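Universal stress protein (Pseudomonas aeruginosa UCBPP-PA14, PDB 7MQ5) is of unknown function but belongs to the universal stress protein family, whose members commonly help bacteria withstand stress and in many cases bind ATP. Local coordinates at residues I10-E15 with L38-C43. Numbering follows the deposited sequence. Where two conformers were deposited one is given.
Sequences ILVVIE and LHLLVC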
loop_
_atom_site.group_PDB
_atom_site.type_symbol
_atom_site.label_atom_id
_atom_site.label_comp_id
_atom_site.label_asym_id
_atom_site.label_seq_id
_atom_site.Cartn_x
_atom_site.Cartn_y
_atom_site.Cartn_z
ATOM N N ILE A 10 13.407 1.480 3.025
ATOM C CA ILE A 10 12.075 1.137 3.561
ATOM C C ILE A 10 12.064 1.380 5.059
ATOM O O ILE A 10 12.979 0.895 5.764
ATOM C CB ILE A 10 11.766 -0.337 3.256
ATOM C CG1 ILE A 10 11.781 -0.607 1.751
ATOM C CG2 ILE A 10 10.458 -0.757 3.908
ATOM C CD1 ILE A 10 11.664 -2.067 1.392
ATOM N N LEU A 11 11.081 2.146 5.514
ATOM C CA LEU A 11 10.861 2.319 6.966
ATOM C C LEU A 11 10.000 1.150 7.455
ATOM O O LEU A 11 8.877 0.960 6.934
ATOM C CB LEU A 11 10.179 3.658 7.230
ATOM C CG LEU A 11 9.923 3.969 8.703
ATOM C CD1 LEU A 11 11.235 4.064 9.467
ATOM C CD2 LEU A 11 9.119 5.254 8.835
ATOM N N VAL A 12 10.525 0.383 8.406
ATOM C CA VAL A 12 9.813 -0.785 8.973
ATOM C C VAL A 12 9.406 -0.438 10.398
ATOM O O VAL A 12 10.294 -0.226 11.244
ATOM C CB VAL A 12 10.690 -2.043 8.941
ATOM C CG1 VAL A 12 9.900 -3.265 9.366
ATOM C CG2 VAL A 12 11.338 -2.262 7.582
ATOM N N VAL A 13 8.108 -0.353 10.648
ATOM C CA VAL A 13 7.617 -0.075 12.020
ATOM C C VAL A 13 7.634 -1.392 12.796
ATOM O O VAL A 13 6.919 -2.329 12.415
ATOM C CB VAL A 13 6.229 0.564 11.980
ATOM C CG1 VAL A 13 5.725 0.819 13.393
ATOM C CG2 VAL A 13 6.254 1.843 11.171
ATOM N N ILE A 14 8.438 -1.429 13.850
ATOM C CA ILE A 14 8.636 -2.629 14.708
ATOM C C ILE A 14 7.824 -2.459 15.991
ATOM O O ILE A 14 8.012 -1.454 16.683
ATOM C CB ILE A 14 10.139 -2.818 15.033
ATOM C CG1 ILE A 14 10.995 -3.002 13.774
ATOM C CG2 ILE A 14 10.337 -3.965 16.019
ATOM C CD1 ILE A 14 10.694 -4.255 12.979
ATOM N N GLU A 15 6.967 -3.428 16.296
ATOM C CA GLU A 15 6.190 -3.423 17.560
ATOM C C GLU A 15 6.992 -4.156 18.624
ATOM O O GLU A 15 7.593 -5.197 18.358
ATOM C CB GLU A 15 4.852 -4.148 17.412
ATOM C CG GLU A 15 3.831 -3.421 16.563
ATOM C CD GLU A 15 3.090 -2.277 17.241
ATOM O OE1 GLU A 15 3.208 -2.122 18.475
ATOM O OE2 GLU A 15 2.354 -1.561 16.535
ATOM N N LEU A 38 16.930 -1.246 4.898
ATOM C CA LEU A 38 15.847 -1.334 5.899
ATOM C C LEU A 38 16.184 -0.446 7.094
ATOM O O LEU A 38 17.251 -0.652 7.717
ATOM C CB LEU A 38 15.677 -2.775 6.380
ATOM C CG LEU A 38 15.360 -3.801 5.292
ATOM C CD1 LEU A 38 15.148 -5.178 5.915
ATOM C CD2 LEU A 38 14.142 -3.392 4.472
ATOM N N HIS A 39 15.298 0.497 7.416
ATOM C CA HIS A 39 15.417 1.295 8.659
ATOM C C HIS A 39 14.335 0.818 9.622
ATOM O O HIS A 39 13.137 0.985 9.334
ATOM C CB HIS A 39 15.315 2.784 8.374
ATOM C CG HIS A 39 15.523 3.599 9.604
ATOM N ND1 HIS A 39 16.762 3.700 10.202
ATOM C CD2 HIS A 39 14.671 4.338 10.348
ATOM C CE1 HIS A 39 16.655 4.481 11.260
ATOM N NE2 HIS A 39 15.384 4.882 11.370
ATOM N N LEU A 40 14.755 0.215 10.727
ATOM C CA LEU A 40 13.807 -0.338 11.720
ATOM C C LEU A 40 13.526 0.716 12.787
ATOM O O LEU A 40 14.481 1.206 13.420
ATOM C CB LEU A 40 14.394 -1.597 12.362
ATOM C CG LEU A 40 15.042 -2.615 11.426
ATOM C CD1 LEU A 40 15.469 -3.855 12.194
ATOM C CD2 LEU A 40 14.127 -2.986 10.274
ATOM N N LEU A 41 12.253 0.992 13.022
ATOM C CA LEU A 41 11.860 2.049 13.976
ATOM C C LEU A 41 10.953 1.473 15.057
ATOM O O LEU A 41 9.934 0.845 14.720
ATOM C CB LEU A 41 11.124 3.161 13.222
ATOM C CG LEU A 41 10.442 4.220 14.089
ATOM C CD1 LEU A 41 11.475 5.063 14.830
ATOM C CD2 LEU A 41 9.506 5.091 13.258
ATOM N N VAL A 42 11.305 1.732 16.315
ATOM C CA VAL A 42 10.386 1.465 17.455
ATOM C C VAL A 42 9.898 2.830 17.948
ATOM O O VAL A 42 10.740 3.678 18.260
ATOM C CB VAL A 42 11.043 0.653 18.584
ATOM C CG1 VAL A 42 10.114 0.564 19.786
ATOM C CG2 VAL A 42 11.451 -0.729 18.110
ATOM N N CYS A 43 8.584 3.005 18.017
ATOM C CA CYS A 43 7.973 4.275 18.465
ATOM C C CYS A 43 7.569 4.135 19.932
ATOM O O CYS A 43 6.485 3.599 20.209
ATOM C CB CYS A 43 6.762 4.627 17.616
ATOM S SG CYS A 43 7.152 4.783 15.860
HETATM O O HOH W 1 6.769 1.021 17.158
#
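Between I10-I14 and L38-L41 the backbones bond as a regular parallel ladder: H39, V12 and L41 each use both N-H and C=O across it, while I10 lends its carbonyl and I14 its N-H. The H39 N-H reaches I10 O at 2.9 Å and the H39 carbonyl takes the N-H of V12 at 2.8 Å, both nearly straight; L41, two residues on, repeats the pattern, donating to V12 O and accepting from I14 N. Past the last direct bond a water continues the ladder, donating to I14 O and accepting from C43 N, each at 2.8 Å.

The two strands, with helix 22-34 between them in sequence, form a right-handed beta-alpha-beta crossover, the unit from which Rossmann-like sheets are built; the strand order is consistent with the HUP fold of universal stress proteins. Strand 9-13 lies inside the sheet, bonded on its other edge to strand 92-96.

Most apolar contacts fall on one or other face. On the face covered by helix 22-34, L40 CD2 sits against V12 CB at 3.8 Å, the two side chains side by side, while L38 CD2 meets I10 CB at 4.1 Å. I14 reaches across the end of the ladder: with CG1 anti to its carbonyl carbon (chi1 -60°), that atom comes to 3.9 Å from L40 CB, and I14 CB touches V42 CG2.

The other face, under helix 77-88, carries a polar ring. In one of its two conformers, L11 places CD1 at the edge of the H39 ring, in its plane, 3.6 Å from H39 CD2, and against L41 CB. Both ring nitrogens are engaged elsewhere, ND1 with S68 OG and NE2 with E84 OE2, which fixes the ring's rotation; the carboxylate would probably favour a proton on NE2.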